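Local atomic coordinates of CELL WALL surface anchor family protein (Streptococcus pneumoniae, PDB entry 2Y1V), a protein that serves as the major pilin RrgB, the repeating subunit that is polymerised into the backbone of the pneumococcal pilus. Residues 4-9 against 140-145; 463-468 against 503-508; 315-320 against 371-376. All coordinates share one frame; numbering follows the deposited sequence.

Contact 1 of 3, residues 4-9 against 140-145; sequences TTTTSV and IELPLN
An ST turn that begins at T4 and a turn entered through a cis peptide bond at P143 meet at the outer end of the N-terminal β-domain, where strand 138-142 finishes and strand 8-16 is about to start. T4 OG1 accepts from T6 N at 2.9 Å, which curls residues 4-6 around the proline ring: T4 CB lies 3.7 Å from P143 CD, and T5 OG1 is 3.4 Å from P143 CB. T6 is the polar link. Its OG1 stands beside its own backbone N (chi1 -62°) and accepts from L144 N at 2.7 Å, with an N-H...O angle of 145°; the same hydroxyl bonds V147 O. The torsion leaves T6 CG2 to press on L142 CD2 at 3.4 Å, the two side chains crossing at nearly a right angle. Deeper in, V9 and I140 reach for one another tip to tip, I140 CD1 being 4.1 Å from both V9 CG1 and V9 CG2, next to W55 of strand 52-57. The chemistry is thus layered: apolar contacts join the two sheets, while at the turns one buried threonine hydroxyl takes a bond from an amide and also pairs with a carbonyl, so its polarity is satisfied.

Contact 2 of 3, residues 463-468 against 503-508; sequences QLVVTT and NAAVIA. With NI (nickel (II) ion), chain E.
The contact of L464, V465 and T468 with A505 and V506 belongs to an antiparallel helical hairpin, formed by helices 459-480 and 489-509. Measured on the short segments, the axes approach to 8.7 Å with 161° between their N-to-C directions, and A505 lies at the centre of the contact, its CA nearest that of V465. The A505 methyl is the bump. It enters a shallow hollow on the opposing helix with L464, V465 and T468 around it: A505 CB is 3.9 Å from L464 CG and 3.6 Å from T468 OG1, with V465 CG2 slightly farther off. V465 in turn rides beside the alanine, its CG2 branch lying 3.8 Å from A505 O, while its CG1 branch meets V506 CG2 at 4.4 Å. R452, from a loop, touches both valines.

T468 shows how a polar side chain can wall an apolar hollow. Its OG1 sits between its own backbone N and carbonyl carbon (chi1 40°), which turns it back to the preceding turn, where it bonds L464 O at 2.6 Å, 24° out of the carbonyl plane. T468 N reaches the same oxygen from the other face, so L464 O is gripped twice and the hydroxyl's proton is spent within its own helix where OG1 meets the A505 methyl. On its other side, helix 489-509 rests through N503 and I507 on strand 534-540.

Near the end of that helix a nickel ion ties in further parts of the chain: E461, from helix 459-480, and D280 both bind it, alongside the A508 carbonyl oxygen, whose distance to the nickel is 2.5 Å.

Contact 3 of 3, residues 315-320 against 371-376; sequences GDLTLT and TEYKFV
The strands bearing L317 and L319 on one side and Y373 and F375 on the other run roughly the same way, 28° apart in direction with axes 9.0 Å from each other, and no hydrogen bond joins them: they face each other from different sheets. F375 makes the largest share of the contact. With CG beside the backbone N (chi1 -77°), its ring is swung across to the opposing strand, where L319 CB lies over one face in a CH-pi contact, 3.9 Å from the ring centroid and 21° off the normal. L317 works at the edge of the same ring, CD2 being 3.6 Å from F375 CE2, while its other branch, CD1, sits 3.8 Å from Y373 CB. One leucine thereby spans two aromatic residues. I396 adds to the packing on both L317 and F375. The Y373 hydroxyl is bonded to D368 N, and T371 CG2 lies over one face of the Y373 ring. K374 points away from this interface and forms a salt bridge with D291, a residue of a nickel site. Facing sheets, 317-325 with its neighbours and 337-343 with 349-355 and 373-377, sealed by leucines and aromatics, are what is expected of the β-sandwich core of a Cna-B-like pilin domain.

How the contacts relate
The three contacts share no strand or helix and follow one another along an elongated chain. Contacts 1 and 2 lie on opposite sides of its centre, with centres 85 Å apart, whereas contact 3 is only about 15 Å from contact 2 by nearest atoms. Contact 3 is the buried one: purely apolar and aromatic, sheet against sheet. Contact 1 also bridges two sheets, but at a domain end, where it is partly buried and adds a hydroxyl-to-backbone bond. Contact 2, likewise partly buried, packs helix on helix, with leucine, valine and threonine round an alanine methyl. Contact 2 supplies a ligand to one nickel ion; K374 of contact 3 is salt-bridged to D291, a residue of another nickel site.

Contact 1 of 3, residues 4-9 against 140-145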
loop_
_atom_site.group_PDB
_atom_site.type_symbol
_atom_site.label_atom_id
_atom_site.label_comp_id
_atom_site.label_asym_id
_atom_site.label_seq_id
_atom_site.Cartn_x
_atom_site.Cartn_y
_atom_site.Cartn_z
ATOM N N THR A 4 31.021 -40.239 24.998
ATOM C CA THR A 4 31.977 -40.941 24.136
ATOM C C THR A 4 33.257 -40.150 23.902
ATOM O O THR A 4 33.388 -39.017 24.331
ATOM C CB THR A 4 31.377 -41.232 22.716
ATOM O OG1 THR A 4 31.635 -40.128 21.825
ATOM C CG2 THR A 4 29.883 -41.504 22.787
ATOM N N THR A 5 34.180 -40.756 23.163
ATOM C CA THR A 5 35.452 -40.130 22.813
ATOM C C THR A 5 35.299 -38.955 21.846
ATOM O O THR A 5 36.234 -38.178 21.661
ATOM C CB THR A 5 36.457 -41.178 22.254
ATOM O OG1 THR A 5 35.878 -41.883 21.146
ATOM C CG2 THR A 5 36.810 -42.189 23.337
ATOM N N THR A 6 34.132 -38.824 21.216
ATOM C CA THR A 6 33.883 -37.662 20.367
ATOM C C THR A 6 33.326 -36.532 21.221
ATOM O O THR A 6 32.121 -36.475 21.460
ATOM C CB THR A 6 32.905 -37.966 19.222
ATOM O OG1 THR A 6 33.450 -38.979 18.360
ATOM C CG2 THR A 6 32.649 -36.700 18.406
ATOM N N THR A 7 34.200 -35.634 21.675
ATOM C CA THR A 7 33.820 -34.647 22.681
ATOM C C THR A 7 33.274 -33.336 22.129
ATOM O O THR A 7 32.772 -32.505 22.886
ATOM C CB THR A 7 34.963 -34.346 23.655
ATOM O OG1 THR A 7 36.048 -33.707 22.963
ATOM C CG2 THR A 7 35.438 -35.631 24.313
ATOM N N SER A 8 33.367 -33.149 20.815
ATOM C CA SER A 8 32.735 -31.989 20.202
ATOM C C SER A 8 32.432 -32.217 18.726
ATOM O O SER A 8 33.147 -32.946 18.042
ATOM C CB SER A 8 33.598 -30.749 20.339
ATOM O OG SER A 8 34.337 -30.567 19.145
ATOM N N VAL A 9 31.368 -31.561 18.263
ATOM C CA VAL A 9 30.931 -31.595 16.879
ATOM C C VAL A 9 30.685 -30.166 16.415
ATOM O O VAL A 9 30.019 -29.387 17.092
ATOM C CB VAL A 9 29.636 -32.417 16.735
ATOM C CG1 VAL A 9 29.085 -32.312 15.337
ATOM C CG2 VAL A 9 29.874 -33.878 17.132
ATOM N N ILE A 140 24.685 -38.363 12.530
ATOM C CA ILE A 140 26.001 -38.651 13.071
ATOM C C ILE A 140 25.889 -39.619 14.239
ATOM O O ILE A 140 25.192 -39.341 15.229
ATOM C CB ILE A 140 26.693 -37.381 13.591
ATOM C CG1 ILE A 140 25.841 -36.722 14.663
ATOM C CG2 ILE A 140 26.945 -36.398 12.467
ATOM C CD1 ILE A 140 26.543 -35.560 15.333
ATOM N N GLU A 141 26.578 -40.749 14.129
ATOM C CA GLU A 141 26.622 -41.711 15.224
ATOM C C GLU A 141 27.897 -41.486 16.034
ATOM O O GLU A 141 28.973 -41.295 15.464
ATOM C CB GLU A 141 26.548 -43.144 14.686
ATOM C CG GLU A 141 26.327 -44.195 15.756
ATOM C CD GLU A 141 26.533 -45.609 15.241
ATOM O OE1 GLU A 141 26.657 -45.789 14.012
ATOM O OE2 GLU A 141 26.571 -46.547 16.061
ATOM N N LEU A 142 27.765 -41.484 17.360
ATOM C CA LEU A 142 28.900 -41.239 18.261
ATOM C C LEU A 142 29.323 -42.515 18.995
ATOM O O LEU A 142 28.476 -43.306 19.410
ATOM C CB LEU A 142 28.556 -40.157 19.298
ATOM C CG LEU A 142 28.271 -38.715 18.871
ATOM C CD1 LEU A 142 27.702 -37.917 20.034
ATOM C CD2 LEU A 142 29.530 -38.035 18.358
ATOM N N PRO A 143 30.639 -42.699 19.187
ATOM C CA PRO A 143 31.656 -41.751 18.713
ATOM C C PRO A 143 31.826 -41.774 17.190
ATOM O O PRO A 143 31.556 -42.788 16.539
ATOM C CB PRO A 143 32.939 -42.225 19.405
ATOM C CG PRO A 143 32.684 -43.653 19.794
ATOM C CD PRO A 143 31.204 -43.799 19.989
ATOM N N LEU A 144 32.253 -40.651 16.624
ATOM C CA LEU A 144 32.546 -40.588 15.208
ATOM C C LEU A 144 33.831 -41.359 14.965
ATOM O O LEU A 144 34.934 -40.799 15.029
ATOM C CB LEU A 144 32.714 -39.143 14.756
ATOM C CG LEU A 144 32.817 -38.999 13.239
ATOM C CD1 LEU A 144 31.761 -39.859 12.538
ATOM C CD2 LEU A 144 32.682 -37.546 12.848
ATOM N N ASN A 145 33.682 -42.653 14.706
ATOM C CA ASN A 145 34.821 -43.533 14.598
ATOM C C ASN A 145 35.935 -43.065 15.509
ATOM O O ASN A 145 35.883 -43.175 16.734
ATOM C CB ASN A 145 35.380 -43.543 13.171
ATOM C CG ASN A 145 34.338 -43.895 12.123
ATOM O OD1 ASN A 145 33.581 -44.857 12.265
ATOM N ND2 ASN A 145 34.308 -43.117 11.053
#

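Contact 2 of 3, residues 463-468 against 503-508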
loop_
_atom_site.group_PDB
_atom_site.type_symbol
_atom_site.label_atom_id
_atom_site.label_comp_id
_atom_site.label_asym_id
_atom_site.label_seq_id
_atom_site.Cartn_x
_atom_site.Cartn_y
_atom_site.Cartn_z
ATOM N N GLN A 463 -32.008 14.676 -1.459
ATOM C CA GLN A 463 -32.765 15.725 -0.788
ATOM C C GLN A 463 -31.868 16.846 -0.285
ATOM O O GLN A 463 -32.281 18.011 -0.221
ATOM C CB GLN A 463 -33.606 15.129 0.347
ATOM C CG GLN A 463 -34.850 14.374 -0.153
ATOM C CD GLN A 463 -35.860 15.313 -0.787
ATOM O OE1 GLN A 463 -36.422 15.026 -1.851
ATOM N NE2 GLN A 463 -36.083 16.456 -0.144
ATOM N N LEU A 464 -30.631 16.509 0.055
ATOM C CA LEU A 464 -29.691 17.533 0.455
ATOM C C LEU A 464 -29.497 18.477 -0.720
ATOM O O LEU A 464 -29.434 19.691 -0.556
ATOM C CB LEU A 464 -28.360 16.922 0.865
ATOM C CG LEU A 464 -27.358 17.984 1.307
ATOM C CD1 LEU A 464 -27.895 18.741 2.531
ATOM C CD2 LEU A 464 -25.982 17.368 1.567
ATOM N N VAL A 465 -29.422 17.907 -1.913
ATOM C CA VAL A 465 -29.290 18.688 -3.136
ATOM C C VAL A 465 -30.465 19.653 -3.286
ATOM O O VAL A 465 -30.265 20.863 -3.453
ATOM C CB VAL A 465 -29.201 17.759 -4.369
ATOM C CG1 VAL A 465 -29.155 18.563 -5.667
ATOM C CG2 VAL A 465 -27.989 16.863 -4.252
ATOM N N VAL A 466 -31.690 19.125 -3.201
ATOM C CA VAL A 466 -32.866 19.964 -3.407
ATOM C C VAL A 466 -33.080 20.924 -2.245
ATOM O O VAL A 466 -33.557 22.038 -2.433
ATOM C CB VAL A 466 -34.149 19.144 -3.720
ATOM C CG1 VAL A 466 -34.522 18.253 -2.560
ATOM C CG2 VAL A 466 -35.300 20.067 -4.057
ATOM N N THR A 467 -32.705 20.500 -1.046
ATOM C CA THR A 467 -32.809 21.353 0.141
ATOM C C THR A 467 -31.867 22.556 0.056
ATOM O O THR A 467 -32.245 23.678 0.409
ATOM C CB THR A 467 -32.466 20.570 1.421
ATOM O OG1 THR A 467 -33.252 19.375 1.485
ATOM C CG2 THR A 467 -32.726 21.420 2.655
ATOM N N THR A 468 -30.629 22.319 -0.379
ATOM C CA THR A 468 -29.685 23.427 -0.535
ATOM C C THR A 468 -30.069 24.247 -1.761
ATOM O O THR A 468 -29.900 25.468 -1.782
ATOM C CB THR A 468 -28.207 22.962 -0.629
ATOM O OG1 THR A 468 -28.121 21.778 -1.426
ATOM C CG2 THR A 468 -27.641 22.668 0.756
ATOM N N ASN A 503 -23.098 23.590 -3.665
ATOM C CA ASN A 503 -22.033 23.039 -4.484
ATOM C C ASN A 503 -21.387 21.816 -3.879
ATOM O O ASN A 503 -21.032 20.876 -4.596
ATOM C CB ASN A 503 -20.972 24.099 -4.779
ATOM C CG ASN A 503 -19.783 23.532 -5.517
ATOM O OD1 ASN A 503 -19.914 23.059 -6.649
ATOM N ND2 ASN A 503 -18.618 23.558 -4.876
ATOM N N ALA A 504 -21.232 21.812 -2.563
ATOM C CA ALA A 504 -20.709 20.632 -1.881
ATOM C C ALA A 504 -21.698 19.482 -1.956
ATOM O O ALA A 504 -21.298 18.317 -2.025
ATOM C CB ALA A 504 -20.369 20.945 -0.438
ATOM N N ALA A 505 -22.988 19.805 -1.917
ATOM C CA ALA A 505 -24.049 18.787 -1.965
ATOM C C ALA A 505 -24.060 18.055 -3.305
ATOM O O ALA A 505 -24.285 16.850 -3.367
ATOM C CB ALA A 505 -25.404 19.436 -1.709
ATOM N N VAL A 506 -23.817 18.798 -4.380
ATOM C CA VAL A 506 -23.777 18.218 -5.721
ATOM C C VAL A 506 -22.553 17.333 -5.836
ATOM O O VAL A 506 -22.631 16.182 -6.295
ATOM C CB VAL A 506 -23.784 19.313 -6.803
ATOM C CG1 VAL A 506 -23.447 18.743 -8.158
ATOM C CG2 VAL A 506 -25.130 20.014 -6.839
ATOM N N ILE A 507 -21.415 17.844 -5.389
ATOM C CA ILE A 507 -20.214 17.040 -5.444
ATOM C C ILE A 507 -20.385 15.761 -4.668
ATOM O O ILE A 507 -19.902 14.714 -5.084
ATOM C CB ILE A 507 -18.997 17.762 -4.900
ATOM C CG1 ILE A 507 -18.589 18.887 -5.860
ATOM C CG2 ILE A 507 -17.874 16.757 -4.717
ATOM C CD1 ILE A 507 -17.819 20.036 -5.187
ATOM N N ALA A 508 -21.069 15.844 -3.533
ATOM C CA ALA A 508 -21.323 14.665 -2.720
ATOM C C ALA A 508 -22.344 13.728 -3.419
ATOM O O ALA A 508 -22.221 12.509 -3.372
ATOM C CB ALA A 508 -21.795 15.070 -1.319
HETATM NI NI NI E . -21.696 10.678 -1.715
HETATM O O HOH W 1 -20.851 8.296 -1.174
#

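Contact 3 of 3, residues 315-320 against 371-376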
loop_
_atom_site.group_PDB
_atom_site.type_symbol
_atom_site.label_atom_id
_atom_site.label_comp_id
_atom_site.label_asym_id
_atom_site.label_seq_id
_atom_site.Cartn_x
_atom_site.Cartn_y
_atom_site.Cartn_z
ATOM N N GLY A 315 -0.588 21.971 10.086
ATOM C CA GLY A 315 0.297 21.438 9.056
ATOM C C GLY A 315 1.424 20.626 9.663
ATOM O O GLY A 315 2.510 20.526 9.085
ATOM N N ASP A 316 1.149 20.057 10.836
ATOM C CA ASP A 316 2.116 19.304 11.638
ATOM C C ASP A 316 1.754 17.816 11.614
ATOM O O ASP A 316 0.577 17.453 11.699
ATOM C CB ASP A 316 2.083 19.789 13.088
ATOM C CG ASP A 316 2.779 21.136 13.289
ATOM O OD1 ASP A 316 3.826 21.400 12.649
ATOM O OD2 ASP A 316 2.294 21.934 14.121
ATOM N N LEU A 317 2.775 16.967 11.507
ATOM C CA LEU A 317 2.621 15.514 11.443
ATOM C C LEU A 317 3.779 14.874 12.194
ATOM O O LEU A 317 4.942 15.172 11.916
ATOM C CB LEU A 317 2.676 15.056 9.990
ATOM C CG LEU A 317 2.064 13.730 9.556
ATOM C CD1 LEU A 317 2.366 13.537 8.089
ATOM C CD2 LEU A 317 2.568 12.561 10.368
ATOM N N THR A 318 3.453 13.981 13.121
ATOM C CA THR A 318 4.417 13.412 14.031
ATOM C C THR A 318 4.517 11.910 13.889
ATOM O O THR A 318 3.499 11.216 13.872
ATOM C CB THR A 318 4.046 13.740 15.503
ATOM O OG1 THR A 318 4.134 15.152 15.711
ATOM C CG2 THR A 318 4.990 13.039 16.472
ATOM N N LEU A 319 5.751 11.419 13.801
ATOM C CA LEU A 319 6.042 9.984 13.800
ATOM C C LEU A 319 6.515 9.604 15.165
ATOM O O LEU A 319 7.274 10.339 15.780
ATOM C CB LEU A 319 7.169 9.643 12.822
ATOM C CG LEU A 319 7.809 8.254 12.956
ATOM C CD1 LEU A 319 6.878 7.241 12.400
ATOM C CD2 LEU A 319 9.140 8.217 12.199
ATOM N N THR A 320 6.099 8.432 15.620
ATOM C CA THR A 320 6.495 7.943 16.921
ATOM C C THR A 320 6.821 6.469 16.814
ATOM O O THR A 320 5.998 5.696 16.350
ATOM C CB THR A 320 5.374 8.151 17.941
ATOM O OG1 THR A 320 4.908 9.503 17.846
ATOM C CG2 THR A 320 5.874 7.872 19.358
ATOM N N THR A 371 -3.548 17.020 2.413
ATOM C CA THR A 371 -2.734 16.035 1.707
ATOM C C THR A 371 -2.375 14.867 2.634
ATOM O O THR A 371 -2.029 15.067 3.796
ATOM C CB THR A 371 -1.439 16.725 1.159
ATOM O OG1 THR A 371 -1.795 17.766 0.233
ATOM C CG2 THR A 371 -0.496 15.732 0.464
ATOM N N GLU A 372 -2.472 13.641 2.130
ATOM C CA GLU A 372 -2.121 12.466 2.946
ATOM C C GLU A 372 -0.676 12.098 2.712
ATOM O O GLU A 372 -0.203 12.175 1.574
ATOM C CB GLU A 372 -3.029 11.266 2.631
ATOM C CG GLU A 372 -4.506 11.421 3.036
ATOM C CD GLU A 372 -5.349 10.207 2.652
ATOM O OE1 GLU A 372 -5.137 9.127 3.249
ATOM O OE2 GLU A 372 -6.198 10.317 1.720
ATOM N N TYR A 373 0.012 11.694 3.780
ATOM C CA TYR A 373 1.445 11.381 3.740
ATOM C C TYR A 373 1.722 10.044 4.432
ATOM O O TYR A 373 0.876 9.496 5.146
ATOM C CB TYR A 373 2.293 12.475 4.465
ATOM C CG TYR A 373 2.180 13.891 3.936
ATOM C CD1 TYR A 373 1.142 14.724 4.344
ATOM C CD2 TYR A 373 3.120 14.407 3.047
ATOM C CE1 TYR A 373 1.028 16.032 3.875
ATOM C CE2 TYR A 373 3.017 15.725 2.563
ATOM C CZ TYR A 373 1.962 16.531 2.986
ATOM O OH TYR A 373 1.836 17.840 2.537
ATOM N N LYS A 374 2.936 9.544 4.257
ATOM C CA LYS A 374 3.351 8.308 4.906
ATOM C C LYS A 374 4.846 8.340 5.159
ATOM O O LYS A 374 5.605 8.884 4.365
ATOM C CB LYS A 374 2.966 7.083 4.073
ATOM C CG LYS A 374 3.316 7.190 2.582
ATOM C CD LYS A 374 2.783 5.977 1.777
ATOM C CE LYS A 374 3.118 6.109 0.289
ATOM N NZ LYS A 374 2.907 4.855 -0.430
ATOM N N PHE A 375 5.243 7.817 6.309
ATOM C CA PHE A 375 6.638 7.643 6.632
ATOM C C PHE A 375 6.936 6.216 6.258
ATOM O O PHE A 375 6.346 5.293 6.795
ATOM C CB PHE A 375 6.880 7.827 8.134
ATOM C CG PHE A 375 6.890 9.268 8.605
ATOM C CD1 PHE A 375 7.989 10.085 8.384
ATOM C CD2 PHE A 375 5.820 9.780 9.317
ATOM C CE1 PHE A 375 8.006 11.396 8.856
ATOM C CE2 PHE A 375 5.816 11.086 9.782
ATOM C CZ PHE A 375 6.913 11.893 9.561
ATOM N N VAL A 376 7.835 6.032 5.307
ATOM C CA VAL A 376 8.168 4.708 4.859
ATOM C C VAL A 376 9.508 4.362 5.449
ATOM O O VAL A 376 10.535 4.898 5.049
ATOM C CB VAL A 376 8.204 4.631 3.304
ATOM C CG1 VAL A 376 8.642 3.249 2.826
ATOM C CG2 VAL A 376 6.849 4.984 2.738
#